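Local coordinates for glideosome-associated protein 50 (Plasmodium falciparum 3D7, PDB 3TGH) that forms part of the glideosome that drives parasite gliding and host-cell invasion, may anchor this motor complex to the inner membrane complex, and has a phosphatase fold, at residues 24-29 with 70-75; 181-186 with 222-227; 202-207 with 265-270; 275-280 with 286-291. All coordinates share one frame; numbering follows the deposited sequence.

Interaction 1 of 4, residues 24-29 with 70-75; sequences KYFKQF and GDMYMP
Met72 reaches across to Phe26 and Lys27 on helix 17-32, and its side chain makes every contact between residues 24-29 and 70-75. The bond from its CA to CB already heads for the helix. CG then lies beside the backbone N, opposite the carbonyl carbon (chi1 -72°), and comes within 4.1 Å of Lys27 CG. The next atom, SD, meets the same methylene: Met72 SD and Lys27 CG are 4.0 Å apart. Two further bends, at chi2 and chi3, curl the chain over and carry its methyl to the neighbouring side chain, where Met72 CE lies 4.0 Å from Phe26 CD2 and 4.1 Å from Phe26 CE2. The methyl approaches the ring obliquely, and the methionine runs at about a right angle to both of its partners.

Lys27 contributes only the root of its chain. Beyond CG it is extended, and its ammonium group is bonded to the backbone carbonyl of Ser66, so the aliphatic part can pack on sulfur while the charge is answered elsewhere. Phe26 is shared too: its ring meets Phe276 edge-to-face and also touches Ile38 of strand 37-40.

Met72 is the third residue of a type I turn running from Gly70 to Tyr73, closed by the bond from Tyr73 N to Gly70 O at 3.1 Å. This turn lies in the loop leading into strand 75-78. The chemistry is thus wholly van der Waals: a thioether, a methylene and an aromatic ring fix the loop against the helix by shape and burial, without a directional bond between the two segments.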
loop_
_atom_site.group_PDB
_atom_site.type_symbol
_atom_site.label_atom_id
_atom_site.label_comp_id
_atom_site.label_asym_id
_atom_site.label_seq_id
_atom_site.Cartn_x
_atom_site.Cartn_y
_atom_site.Cartn_z
ATOM N N LYS A 24 -3.398 2.336 19.036
ATOM C CA LYS A 24 -2.605 2.964 20.095
ATOM C C LYS A 24 -1.112 2.919 19.755
ATOM O O LYS A 24 -0.430 3.947 19.780
ATOM C CB LYS A 24 -2.926 2.286 21.438
ATOM C CG LYS A 24 -1.920 2.478 22.563
ATOM C CD LYS A 24 -2.273 1.561 23.740
ATOM C CE LYS A 24 -1.051 1.131 24.535
ATOM N NZ LYS A 24 -1.416 0.088 25.547
ATOM N N TYR A 25 -0.614 1.739 19.401
ATOM C CA TYR A 25 0.796 1.589 19.030
ATOM C C TYR A 25 1.133 2.279 17.712
ATOM O O TYR A 25 2.224 2.823 17.559
ATOM C CB TYR A 25 1.185 0.109 18.983
ATOM C CG TYR A 25 1.208 -0.529 20.356
ATOM C CD1 TYR A 25 0.346 -1.566 20.690
ATOM C CD2 TYR A 25 2.089 -0.074 21.329
ATOM C CE1 TYR A 25 0.370 -2.137 21.966
ATOM C CE2 TYR A 25 2.124 -0.637 22.597
ATOM C CZ TYR A 25 1.268 -1.665 22.911
ATOM O OH TYR A 25 1.319 -2.215 24.173
ATOM N N PHE A 26 0.195 2.242 16.768
ATOM C CA PHE A 26 0.324 2.928 15.484
ATOM C C PHE A 26 0.627 4.405 15.690
ATOM O O PHE A 26 1.587 4.931 15.125
ATOM C CB PHE A 26 -0.972 2.746 14.683
ATOM C CG PHE A 26 -0.859 3.079 13.216
ATOM C CD1 PHE A 26 0.059 2.431 12.404
ATOM C CD2 PHE A 26 -1.728 3.991 12.636
ATOM C CE1 PHE A 26 0.137 2.727 11.041
ATOM C CE2 PHE A 26 -1.649 4.289 11.277
ATOM C CZ PHE A 26 -0.720 3.651 10.488
ATOM N N LYS A 27 -0.195 5.065 16.503
ATOM C CA LYS A 27 0.001 6.474 16.841
ATOM C C LYS A 27 1.342 6.728 17.536
ATOM O O LYS A 27 2.027 7.704 17.225
ATOM C CB LYS A 27 -1.132 6.974 17.738
ATOM C CG LYS A 27 -2.494 7.052 17.055
ATOM C CD LYS A 27 -3.583 7.301 18.092
ATOM C CE LYS A 27 -4.962 7.188 17.505
ATOM N NZ LYS A 27 -6.000 7.353 18.557
ATOM N N GLN A 28 1.700 5.855 18.473
ATOM C CA GLN A 28 2.959 5.974 19.223
ATOM C C GLN A 28 4.160 5.943 18.287
ATOM O O GLN A 28 5.044 6.795 18.377
ATOM C CB GLN A 28 3.088 4.841 20.243
ATOM C CG GLN A 28 4.310 4.966 21.166
ATOM C CD GLN A 28 4.662 3.670 21.880
ATOM O OE1 GLN A 28 4.189 2.605 21.513
ATOM N NE2 GLN A 28 5.512 3.761 22.897
ATOM N N PHE A 29 4.185 4.956 17.393
ATOM C CA PHE A 29 5.291 4.800 16.448
ATOM C C PHE A 29 5.341 5.909 15.413
ATOM O O PHE A 29 6.420 6.379 15.064
ATOM C CB PHE A 29 5.218 3.451 15.728
ATOM C CG PHE A 29 5.858 2.331 16.482
ATOM C CD1 PHE A 29 5.217 1.740 17.555
ATOM C CD2 PHE A 29 7.109 1.868 16.121
ATOM C CE1 PHE A 29 5.811 0.697 18.257
ATOM C CE2 PHE A 29 7.709 0.825 16.815
ATOM C CZ PHE A 29 7.054 0.242 17.884
ATOM N N GLY A 70 -2.478 17.668 16.006
ATOM C CA GLY A 70 -2.236 17.371 14.601
ATOM C C GLY A 70 -1.207 16.283 14.349
ATOM O O GLY A 70 -0.675 16.189 13.246
ATOM N N ASP A 71 -0.940 15.450 15.356
ATOM C CA ASP A 71 0.086 14.411 15.254
ATOM C C ASP A 71 -0.236 13.330 14.209
ATOM O O ASP A 71 0.676 12.679 13.707
ATOM C CB ASP A 71 0.320 13.739 16.614
ATOM C CG ASP A 71 1.040 14.642 17.611
ATOM O OD1 ASP A 71 1.610 15.688 17.210
ATOM O OD2 ASP A 71 1.037 14.288 18.809
ATOM N N MET A 72 -1.514 13.140 13.893
ATOM C CA MET A 72 -1.912 12.167 12.864
ATOM C C MET A 72 -2.408 12.829 11.571
ATOM O O MET A 72 -2.904 12.144 10.664
ATOM C CB MET A 72 -2.976 11.214 13.424
ATOM C CG MET A 72 -2.435 10.215 14.444
ATOM S SD MET A 72 -1.360 8.982 13.688
ATOM C CE MET A 72 -2.594 7.913 12.925
ATOM N N TYR A 73 -2.258 14.148 11.458
ATOM C CA TYR A 73 -2.688 14.820 10.239
ATOM C C TYR A 73 -1.593 14.726 9.183
ATOM O O TYR A 73 -0.656 15.532 9.155
ATOM C CB TYR A 73 -3.095 16.274 10.491
ATOM C CG TYR A 73 -3.665 16.931 9.255
ATOM C CD1 TYR A 73 -4.792 16.407 8.629
ATOM C CD2 TYR A 73 -3.077 18.069 8.703
ATOM C CE1 TYR A 73 -5.325 16.994 7.493
ATOM C CE2 TYR A 73 -3.606 18.665 7.561
ATOM C CZ TYR A 73 -4.730 18.115 6.962
ATOM O OH TYR A 73 -5.276 18.679 5.834
ATOM N N MET A 74 -1.725 13.709 8.333
ATOM C CA MET A 74 -0.789 13.425 7.257
ATOM C C MET A 74 -1.534 12.618 6.190
ATOM O O MET A 74 -2.631 12.121 6.452
ATOM C CB MET A 74 0.387 12.609 7.800
ATOM C CG MET A 74 -0.006 11.249 8.380
ATOM S SD MET A 74 1.388 10.394 9.138
ATOM C CE MET A 74 1.677 11.454 10.564
ATOM N N PRO A 75 -0.955 12.484 4.988
ATOM C CA PRO A 75 -1.623 11.708 3.944
ATOM C C PRO A 75 -1.818 10.253 4.327
ATOM O O PRO A 75 -0.954 9.673 4.974
ATOM C CB PRO A 75 -0.656 11.809 2.757
ATOM C CG PRO A 75 0.093 13.062 3.003
ATOM C CD PRO A 75 0.275 13.115 4.484
#

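Interaction 2 of 4, residues 181-186 with 222-227; sequences SQLSVA and KDAEVD
Leu183, on helix 169-189, meets Ala224 and Val226, which follow the end of helix 218-223, and the contacts between the two segments are all apolar. Leu183 CB lies 3.9 Å from Ala224 CB, with each CB directed at the opposing segment. One branch of the leucine extends the patch: Leu183 CD2 is 4.0 Å from Ala224 CB and 3.8 Å from Val226 CG2, the leucine and valine side chains crossing at about a right angle. Since Val226 CG1 stands opposite the backbone N (chi1 164°), CG2 is the branch that faces the leucine. Leu220 and Ile155 also touch Leu183, closing it into a buried cluster.

Polar interactions lie around this patch. Asp223 pairs with Lys187, a salt bridge between the same two helical regions, while Asp227 binds Lys307 and the backbone N of Ile193.

The backbone supplies the remaining feature. Glu225 has positive phi (57°) and leaves the helix through a Schellman motif, with Glu225 N bonded to Lys222 O at 3.1 Å. This helix C-cap turns the chain toward strand 228-231, and the packing beneath it joins two helices flanking a sheet in the layered metallophosphoesterase fold.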
loop_
_atom_site.group_PDB
_atom_site.type_symbol
_atom_site.label_atom_id
_atom_site.label_comp_id
_atom_site.label_asym_id
_atom_site.label_seq_id
_atom_site.Cartn_x
_atom_site.Cartn_y
_atom_site.Cartn_z
ATOM N N SER A 181 2.806 2.110 -17.920
ATOM C CA SER A 181 3.310 3.474 -18.109
ATOM C C SER A 181 3.994 3.988 -16.845
ATOM O O SER A 181 5.092 4.517 -16.911
ATOM C CB SER A 181 2.180 4.416 -18.517
ATOM O OG SER A 181 1.633 4.028 -19.764
ATOM N N GLN A 182 3.352 3.808 -15.693
ATOM C CA GLN A 182 3.945 4.214 -14.415
ATOM C C GLN A 182 5.305 3.551 -14.166
ATOM O O GLN A 182 6.255 4.200 -13.743
ATOM C CB GLN A 182 2.995 3.884 -13.260
ATOM C CG GLN A 182 1.714 4.695 -13.252
ATOM C CD GLN A 182 0.622 4.079 -12.401
ATOM O OE1 GLN A 182 0.572 2.859 -12.225
ATOM N NE2 GLN A 182 -0.279 4.915 -11.890
ATOM N N LEU A 183 5.400 2.245 -14.415
ATOM C CA LEU A 183 6.645 1.523 -14.174
ATOM C C LEU A 183 7.730 1.946 -15.161
ATOM O O LEU A 183 8.900 2.065 -14.789
ATOM C CB LEU A 183 6.413 0.007 -14.238
ATOM C CG LEU A 183 5.590 -0.566 -13.079
ATOM C CD1 LEU A 183 5.120 -1.995 -13.432
ATOM C CD2 LEU A 183 6.363 -0.566 -11.777
ATOM N N SER A 184 7.335 2.198 -16.407
ATOM C CA SER A 184 8.258 2.683 -17.436
ATOM C C SER A 184 8.904 4.020 -17.061
ATOM O O SER A 184 10.089 4.237 -17.320
ATOM C CB SER A 184 7.533 2.827 -18.773
ATOM O OG SER A 184 8.439 3.197 -19.794
ATOM N N VAL A 185 8.124 4.907 -16.454
ATOM C CA VAL A 185 8.641 6.193 -15.979
ATOM C C VAL A 185 9.499 5.996 -14.731
ATOM O O VAL A 185 10.605 6.532 -14.647
ATOM C CB VAL A 185 7.507 7.196 -15.701
ATOM C CG1 VAL A 185 8.042 8.457 -15.012
ATOM C CG2 VAL A 185 6.790 7.558 -16.999
ATOM N N ALA A 186 9.007 5.212 -13.775
ATOM C CA ALA A 186 9.724 4.974 -12.522
ATOM C C ALA A 186 11.126 4.421 -12.770
ATOM O O ALA A 186 12.075 4.802 -12.080
ATOM C CB ALA A 186 8.924 4.030 -11.608
ATOM N N LYS A 222 9.512 -7.014 -11.944
ATOM C CA LYS A 222 10.912 -7.424 -12.083
ATOM C C LYS A 222 11.612 -6.620 -13.177
ATOM O O LYS A 222 12.747 -6.194 -12.996
ATOM C CB LYS A 222 11.026 -8.927 -12.383
ATOM C CG LYS A 222 10.801 -9.821 -11.175
ATOM C CD LYS A 222 10.876 -11.296 -11.570
ATOM C CE LYS A 222 10.633 -12.211 -10.385
ATOM N NZ LYS A 222 10.388 -13.616 -10.823
ATOM N N ASP A 223 10.925 -6.399 -14.294
ATOM C CA ASP A 223 11.479 -5.606 -15.396
ATOM C C ASP A 223 11.827 -4.187 -14.940
ATOM O O ASP A 223 12.828 -3.617 -15.391
ATOM C CB ASP A 223 10.502 -5.549 -16.576
ATOM C CG ASP A 223 10.951 -4.579 -17.659
ATOM O OD1 ASP A 223 11.886 -4.919 -18.414
ATOM O OD2 ASP A 223 10.376 -3.471 -17.746
ATOM N N ALA A 224 11.005 -3.628 -14.049
ATOM C CA ALA A 224 11.227 -2.280 -13.519
ATOM C C ALA A 224 12.106 -2.225 -12.261
ATOM O O ALA A 224 12.342 -1.149 -11.725
ATOM C CB ALA A 224 9.886 -1.592 -13.251
ATOM N N GLU A 225 12.596 -3.375 -11.801
ATOM C CA GLU A 225 13.451 -3.459 -10.610
ATOM C C GLU A 225 12.787 -2.865 -9.364
ATOM O O GLU A 225 13.414 -2.135 -8.584
ATOM C CB GLU A 225 14.809 -2.802 -10.859
ATOM C CG GLU A 225 15.588 -3.388 -12.027
ATOM C CD GLU A 225 17.044 -2.970 -12.002
ATOM O OE1 GLU A 225 17.781 -3.433 -11.103
ATOM O OE2 GLU A 225 17.451 -2.174 -12.874
ATOM N N VAL A 226 11.508 -3.188 -9.192
ATOM C CA VAL A 226 10.742 -2.756 -8.042
ATOM C C VAL A 226 11.371 -3.291 -6.755
ATOM O O VAL A 226 11.841 -4.431 -6.705
ATOM C CB VAL A 226 9.269 -3.216 -8.182
ATOM C CG1 VAL A 226 8.522 -3.135 -6.855
ATOM C CG2 VAL A 226 8.583 -2.391 -9.282
ATOM N N ASP A 227 11.374 -2.461 -5.720
ATOM C CA ASP A 227 11.982 -2.816 -4.440
ATOM C C ASP A 227 11.033 -3.612 -3.549
ATOM O O ASP A 227 11.395 -4.687 -3.052
ATOM C CB ASP A 227 12.440 -1.546 -3.716
ATOM C CG ASP A 227 13.537 -0.820 -4.466
ATOM O OD1 ASP A 227 14.669 -1.350 -4.534
ATOM O OD2 ASP A 227 13.270 0.280 -4.998
#

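Interaction 3 of 4, residues 202-207 with 265-270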
loop_
_atom_site.group_PDB
_atom_site.type_symbol
_atom_site.label_atom_id
_atom_site.label_comp_id
_atom_site.label_asym_id
_atom_site.label_seq_id
_atom_site.Cartn_x
_atom_site.Cartn_y
_atom_site.Cartn_z
ATOM N N TYR A 202 2.825 -13.459 -3.653
ATOM C CA TYR A 202 3.352 -14.566 -2.860
ATOM C C TYR A 202 2.926 -14.389 -1.415
ATOM O O TYR A 202 3.030 -13.294 -0.863
ATOM C CB TYR A 202 4.875 -14.605 -2.930
ATOM C CG TYR A 202 5.451 -14.900 -4.293
ATOM C CD1 TYR A 202 4.995 -15.977 -5.054
ATOM C CD2 TYR A 202 6.490 -14.128 -4.807
ATOM C CE1 TYR A 202 5.542 -16.251 -6.299
ATOM C CE2 TYR A 202 7.045 -14.400 -6.046
ATOM C CZ TYR A 202 6.573 -15.464 -6.784
ATOM O OH TYR A 202 7.126 -15.722 -8.014
ATOM N N SER A 203 2.445 -15.469 -0.801
ATOM C CA SER A 203 1.982 -15.419 0.587
ATOM C C SER A 203 1.917 -16.817 1.194
ATOM O O SER A 203 1.426 -17.758 0.560
ATOM C CB SER A 203 0.605 -14.756 0.674
ATOM O OG SER A 203 0.079 -14.758 1.996
ATOM N N SER A 204 2.397 -16.929 2.430
ATOM C CA SER A 204 2.238 -18.148 3.221
ATOM C C SER A 204 0.895 -18.148 3.963
ATOM O O SER A 204 0.551 -19.132 4.626
ATOM C CB SER A 204 3.392 -18.297 4.222
ATOM O OG SER A 204 4.653 -18.263 3.575
ATOM N N GLY A 205 0.142 -17.055 3.842
ATOM C CA GLY A 205 -1.168 -16.909 4.475
ATOM C C GLY A 205 -2.285 -17.601 3.711
ATOM O O GLY A 205 -2.032 -18.362 2.774
ATOM N N TYR A 206 -3.524 -17.304 4.095
ATOM C CA TYR A 206 -4.697 -18.076 3.646
ATOM C C TYR A 206 -4.857 -18.180 2.126
ATOM O O TYR A 206 -5.101 -19.267 1.596
ATOM C CB TYR A 206 -5.978 -17.513 4.266
ATOM C CG TYR A 206 -7.209 -18.332 3.955
ATOM C CD1 TYR A 206 -7.388 -19.594 4.518
ATOM C CD2 TYR A 206 -8.192 -17.854 3.093
ATOM C CE1 TYR A 206 -8.517 -20.357 4.233
ATOM C CE2 TYR A 206 -9.326 -18.612 2.801
ATOM C CZ TYR A 206 -9.480 -19.857 3.375
ATOM O OH TYR A 206 -10.597 -20.607 3.091
ATOM N N SER A 207 -4.705 -17.062 1.425
ATOM C CA SER A 207 -4.884 -17.047 -0.029
ATOM C C SER A 207 -3.814 -17.853 -0.765
ATOM O O SER A 207 -4.042 -18.300 -1.879
ATOM C CB SER A 207 -4.881 -15.604 -0.561
ATOM O OG SER A 207 -3.561 -15.084 -0.636
ATOM N N SER A 265 8.971 -21.077 0.625
ATOM C CA SER A 265 10.394 -21.427 0.756
ATOM C C SER A 265 11.310 -20.203 0.880
ATOM O O SER A 265 12.410 -20.302 1.430
ATOM C CB SER A 265 10.842 -22.284 -0.431
ATOM O OG SER A 265 10.682 -21.574 -1.648
ATOM N N LYS A 266 10.856 -19.059 0.366
ATOM C CA LYS A 266 11.614 -17.809 0.459
ATOM C C LYS A 266 11.051 -16.836 1.504
ATOM O O LYS A 266 11.391 -15.651 1.508
ATOM C CB LYS A 266 11.691 -17.149 -0.919
ATOM C CG LYS A 266 12.558 -17.933 -1.900
ATOM C CD LYS A 266 12.910 -17.125 -3.136
ATOM C CE LYS A 266 14.083 -17.742 -3.892
ATOM N NZ LYS A 266 14.545 -16.857 -5.002
ATOM N N SER A 267 10.204 -17.338 2.399
ATOM C CA SER A 267 9.720 -16.535 3.513
ATOM C C SER A 267 10.841 -16.333 4.534
ATOM O O SER A 267 11.494 -17.293 4.960
ATOM C CB SER A 267 8.511 -17.197 4.175
ATOM O OG SER A 267 8.042 -16.422 5.257
ATOM N N LEU A 268 11.066 -15.079 4.913
ATOM C CA LEU A 268 12.080 -14.731 5.901
ATOM C C LEU A 268 11.467 -14.509 7.282
ATOM O O LEU A 268 12.145 -14.630 8.299
ATOM C CB LEU A 268 12.825 -13.467 5.465
ATOM C CG LEU A 268 13.628 -13.570 4.165
ATOM C CD1 LEU A 268 14.179 -12.197 3.788
ATOM C CD2 LEU A 268 14.745 -14.595 4.300
ATOM N N PHE A 269 10.184 -14.175 7.307
ATOM C CA PHE A 269 9.487 -13.883 8.539
ATOM C C PHE A 269 7.994 -13.995 8.305
ATOM O O PHE A 269 7.492 -13.560 7.265
ATOM C CB PHE A 269 9.834 -12.459 9.005
ATOM C CG PHE A 269 8.824 -11.859 9.945
ATOM C CD1 PHE A 269 8.778 -12.243 11.272
ATOM C CD2 PHE A 269 7.929 -10.896 9.500
ATOM C CE1 PHE A 269 7.854 -11.682 12.144
ATOM C CE2 PHE A 269 6.998 -10.335 10.365
ATOM C CZ PHE A 269 6.961 -10.733 11.689
ATOM N N PHE A 270 7.296 -14.576 9.274
ATOM C CA PHE A 270 5.841 -14.650 9.247
ATOM C C PHE A 270 5.304 -14.501 10.663
ATOM O O PHE A 270 5.827 -15.112 11.593
ATOM C CB PHE A 270 5.372 -15.989 8.668
ATOM C CG PHE A 270 3.875 -16.123 8.581
ATOM C CD1 PHE A 270 3.220 -15.939 7.374
ATOM C CD2 PHE A 270 3.120 -16.437 9.709
ATOM C CE1 PHE A 270 1.840 -16.060 7.281
ATOM C CE2 PHE A 270 1.747 -16.551 9.628
ATOM C CZ PHE A 270 1.100 -16.359 8.408
#
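Residues 202-207 form an irregular loop that passes the start of strand 267-271, with the nearest CA atoms those of Ser204 and Ser267, 7.7 Å apart. Contact is made by Ser204 and Gly205 on one side and by Ser267 and Phe270 on the other. Ser204 CB lies 3.9 Å from Phe270 CD1, and Gly205 N is 4.0 Å from Phe270 CE1; both come at the ring obliquely. Phe270 gets there because its CG stands opposite the backbone N (chi1 -179°), extending the ring from the strand to the loop backbone.

The two serines meet more loosely, with Ser204 OG 4.0 Å from Ser267 CB. Their hydroxyls do not bond to each other but share an acceptor, the OE2 atom of Glu238 on strand 237-242. Ser204 OG also takes a hydrogen bond from the backbone N of Asn264. One carboxylate oxygen therefore ties the loop and the edge strand together from a third element.

The loop is held in shape from within. Gly205 N donates to Ser203 OG at 2.9 Å, with an angle of 148° at the hydrogen, which makes an ST turn. Ser203 OG is also hydrogen-bonded to Asp234, the neighbour of the metal ligand His233.

On the strand, Leu268 and Phe269 both face Val239 in a classic beta bulge, close to where Phe270 leaves for the loop. Gly205 lies about 10 Å from one bound cobalt ion, on the periphery of a metal site. The fold is that of the purple acid phosphatases, and here the loop after strand 192-196 rests on the outermost strand of a mixed sheet.

Interaction 4 of 4, residues 275-280 with 286-291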
loop_
_atom_site.group_PDB
_atom_site.type_symbol
_atom_site.label_atom_id
_atom_site.label_comp_id
_atom_site.label_asym_id
_atom_site.label_seq_id
_atom_site.Cartn_x
_atom_site.Cartn_y
_atom_site.Cartn_z
ATOM N N GLY A 275 -0.904 -6.054 13.825
ATOM C CA GLY A 275 0.193 -5.103 13.796
ATOM C C GLY A 275 0.247 -4.241 12.554
ATOM O O GLY A 275 -0.757 -4.040 11.874
ATOM N N PHE A 276 1.438 -3.733 12.264
ATOM C CA PHE A 276 1.640 -2.813 11.152
ATOM C C PHE A 276 3.127 -2.742 10.832
ATOM O O PHE A 276 3.947 -3.330 11.549
ATOM C CB PHE A 276 1.081 -1.422 11.506
ATOM C CG PHE A 276 1.704 -0.803 12.734
ATOM C CD1 PHE A 276 2.822 0.016 12.628
ATOM C CD2 PHE A 276 1.161 -1.023 13.989
ATOM C CE1 PHE A 276 3.406 0.571 13.757
ATOM C CE2 PHE A 276 1.723 -0.467 15.122
ATOM C CZ PHE A 276 2.845 0.338 15.011
ATOM N N CYS A 277 3.479 -2.010 9.775
ATOM C CA CYS A 277 4.879 -1.814 9.403
ATOM C C CYS A 277 5.282 -0.353 9.407
ATOM O O CYS A 277 4.463 0.523 9.124
ATOM C CB CYS A 277 5.135 -2.332 8.001
ATOM S SG CYS A 277 4.953 -4.071 7.832
ATOM N N VAL A 278 6.554 -0.111 9.698
ATOM C CA VAL A 278 7.163 1.190 9.500
ATOM C C VAL A 278 8.363 1.004 8.570
ATOM O O VAL A 278 9.167 0.086 8.751
ATOM C CB VAL A 278 7.584 1.827 10.830
ATOM C CG1 VAL A 278 8.278 3.163 10.578
ATOM C CG2 VAL A 278 6.362 2.013 11.729
ATOM N N HIS A 279 8.469 1.867 7.564
ATOM C CA HIS A 279 9.483 1.728 6.524
ATOM C C HIS A 279 10.323 2.989 6.502
ATOM O O HIS A 279 9.791 4.083 6.646
ATOM C CB HIS A 279 8.850 1.539 5.147
ATOM C CG HIS A 279 7.759 0.519 5.101
ATOM N ND1 HIS A 279 7.978 -0.791 4.739
ATOM C CD2 HIS A 279 6.431 0.626 5.347
ATOM C CE1 HIS A 279 6.831 -1.451 4.768
ATOM N NE2 HIS A 279 5.878 -0.613 5.135
ATOM N N GLU A 280 11.624 2.819 6.307
ATOM C CA GLU A 280 12.565 3.932 6.270
ATOM C C GLU A 280 13.402 3.851 4.984
ATOM O O GLU A 280 14.115 2.870 4.762
ATOM C CB GLU A 280 13.474 3.892 7.511
ATOM C CG GLU A 280 12.719 3.834 8.859
ATOM C CD GLU A 280 13.601 3.477 10.065
ATOM O OE1 GLU A 280 14.797 3.148 9.897
ATOM O OE2 GLU A 280 13.081 3.518 11.199
ATOM N N ILE A 286 16.233 0.357 2.088
ATOM C CA ILE A 286 14.950 0.359 2.776
ATOM C C ILE A 286 15.003 -0.555 3.990
ATOM O O ILE A 286 15.346 -1.734 3.872
ATOM C CB ILE A 286 13.807 -0.130 1.875
ATOM C CG1 ILE A 286 13.823 0.617 0.541
ATOM C CG2 ILE A 286 12.462 0.061 2.600
ATOM C CD1 ILE A 286 12.722 0.205 -0.405
ATOM N N VAL A 287 14.679 0.003 5.151
ATOM C CA VAL A 287 14.541 -0.773 6.376
ATOM C C VAL A 287 13.057 -0.830 6.709
ATOM O O VAL A 287 12.401 0.209 6.810
ATOM C CB VAL A 287 15.317 -0.135 7.549
ATOM C CG1 VAL A 287 15.084 -0.917 8.832
ATOM C CG2 VAL A 287 16.807 -0.068 7.234
ATOM N N THR A 288 12.531 -2.044 6.855
ATOM C CA THR A 288 11.145 -2.253 7.223
ATOM C C THR A 288 11.089 -2.887 8.608
ATOM O O THR A 288 11.747 -3.899 8.855
ATOM C CB THR A 288 10.437 -3.168 6.207
ATOM O OG1 THR A 288 10.401 -2.521 4.928
ATOM C CG2 THR A 288 9.011 -3.488 6.658
ATOM N N LYS A 289 10.323 -2.274 9.507
ATOM C CA LYS A 289 10.118 -2.803 10.849
ATOM C C LYS A 289 8.683 -3.293 11.011
ATOM O O LYS A 289 7.714 -2.546 10.785
ATOM C CB LYS A 289 10.430 -1.738 11.903
ATOM C CG LYS A 289 11.899 -1.357 11.983
ATOM C CD LYS A 289 12.113 -0.216 12.965
ATOM C CE LYS A 289 13.498 0.407 12.828
ATOM N NZ LYS A 289 13.658 1.610 13.705
ATOM N N PHE A 290 8.553 -4.562 11.379
ATOM C CA PHE A 290 7.253 -5.168 11.634
ATOM C C PHE A 290 6.938 -5.049 13.116
ATOM O O PHE A 290 7.686 -5.552 13.951
ATOM C CB PHE A 290 7.260 -6.639 11.222
ATOM C CG PHE A 290 7.343 -6.849 9.744
ATOM C CD1 PHE A 290 8.571 -6.812 9.089
ATOM C CD2 PHE A 290 6.193 -7.079 9.001
ATOM C CE1 PHE A 290 8.646 -6.995 7.715
ATOM C CE2 PHE A 290 6.256 -7.270 7.634
ATOM C CZ PHE A 290 7.485 -7.233 6.986
ATOM N N VAL A 291 5.830 -4.389 13.432
ATOM C CA VAL A 291 5.455 -4.098 14.806
ATOM C C VAL A 291 4.239 -4.916 15.203
ATOM O O VAL A 291 3.222 -4.919 14.499
ATOM C CB VAL A 291 5.130 -2.598 14.996
ATOM C CG1 VAL A 291 4.762 -2.319 16.441
ATOM C CG2 VAL A 291 6.311 -1.739 14.555
#
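The ring of Phe276 has Val291 over one face: Val291 CB is 3.9 Å from the ring centroid and 18° off its normal, a CH-pi contact displaced toward the rim. Val278 CG2 lies in plane at the ring's edge. Phe276 CG sits between the backbone N and carbonyl carbon, which lays the ring alongside Val291. The imidazole of His279 is met near its plane by Thr288, with ND1 and OG1 3.0 Å apart in a hydrogen bond that either could donate; NE2, its other nitrogen, bonds to Ser8, and the ring stacks on Phe6. Cys277 SG approaches the Phe290 ring obliquely, 3.5 Å from CD2, a sulfur-aromatic contact.

Phe276, Val278, Glu280, Val287, Lys289 and Val291 share one face of the sheet. Here, in the glutamate conformer modelled, Lys289 NZ forms a salt bridge with Glu280 OE2 at 3.2 Å, meeting it on the syn side. Lys289 also pairs with Glu33, whose carboxylate lies close to that of Glu280 in this conformer. Cys277, His279, Thr288 and Phe290 occupy the other face.

Six backbone bonds join the strands through the hydrogen-bonded pairs Phe276-Val291, Val278-Lys289 and Glu280-Val287. The straightest, Lys289 N to Val278 O, spans 2.7 Å at 177°. The segment axes run 4.6 Å apart at 160°, and the whole is a twisted antiparallel beta hairpin. It lies between strands 4-8 and 297-305 in one of the two mixed sheets of the four-layer alpha/beta/beta/alpha sandwich of the metallophosphoesterases.

How the interactions relate
Interaction 4 is the hub: the three other contacts touch it. On one face of its hairpin lies interaction 1, where Phe26 N is 3.5 Å from Phe276 CE2 and Phe29 CE1 is 3.7 Å from Val291 CG1. On the other face the second sheet arrives: Phe269 CE2 of interaction 3 reaches Phe290 CG at 3.6 Å, and Asp227 CB of interaction 2 lies 3.8 Å from Ile286 CD1. Interactions 1 and 2 sit on opposite sides of the chain's centre, their own centres about 30 Å apart. Interaction 3 is the closest of the four to a metal site: Gly205 lies about 9 Å from the His233 side chain. Interactions 1, 2 and 4 lie away from the annotated metal ligands.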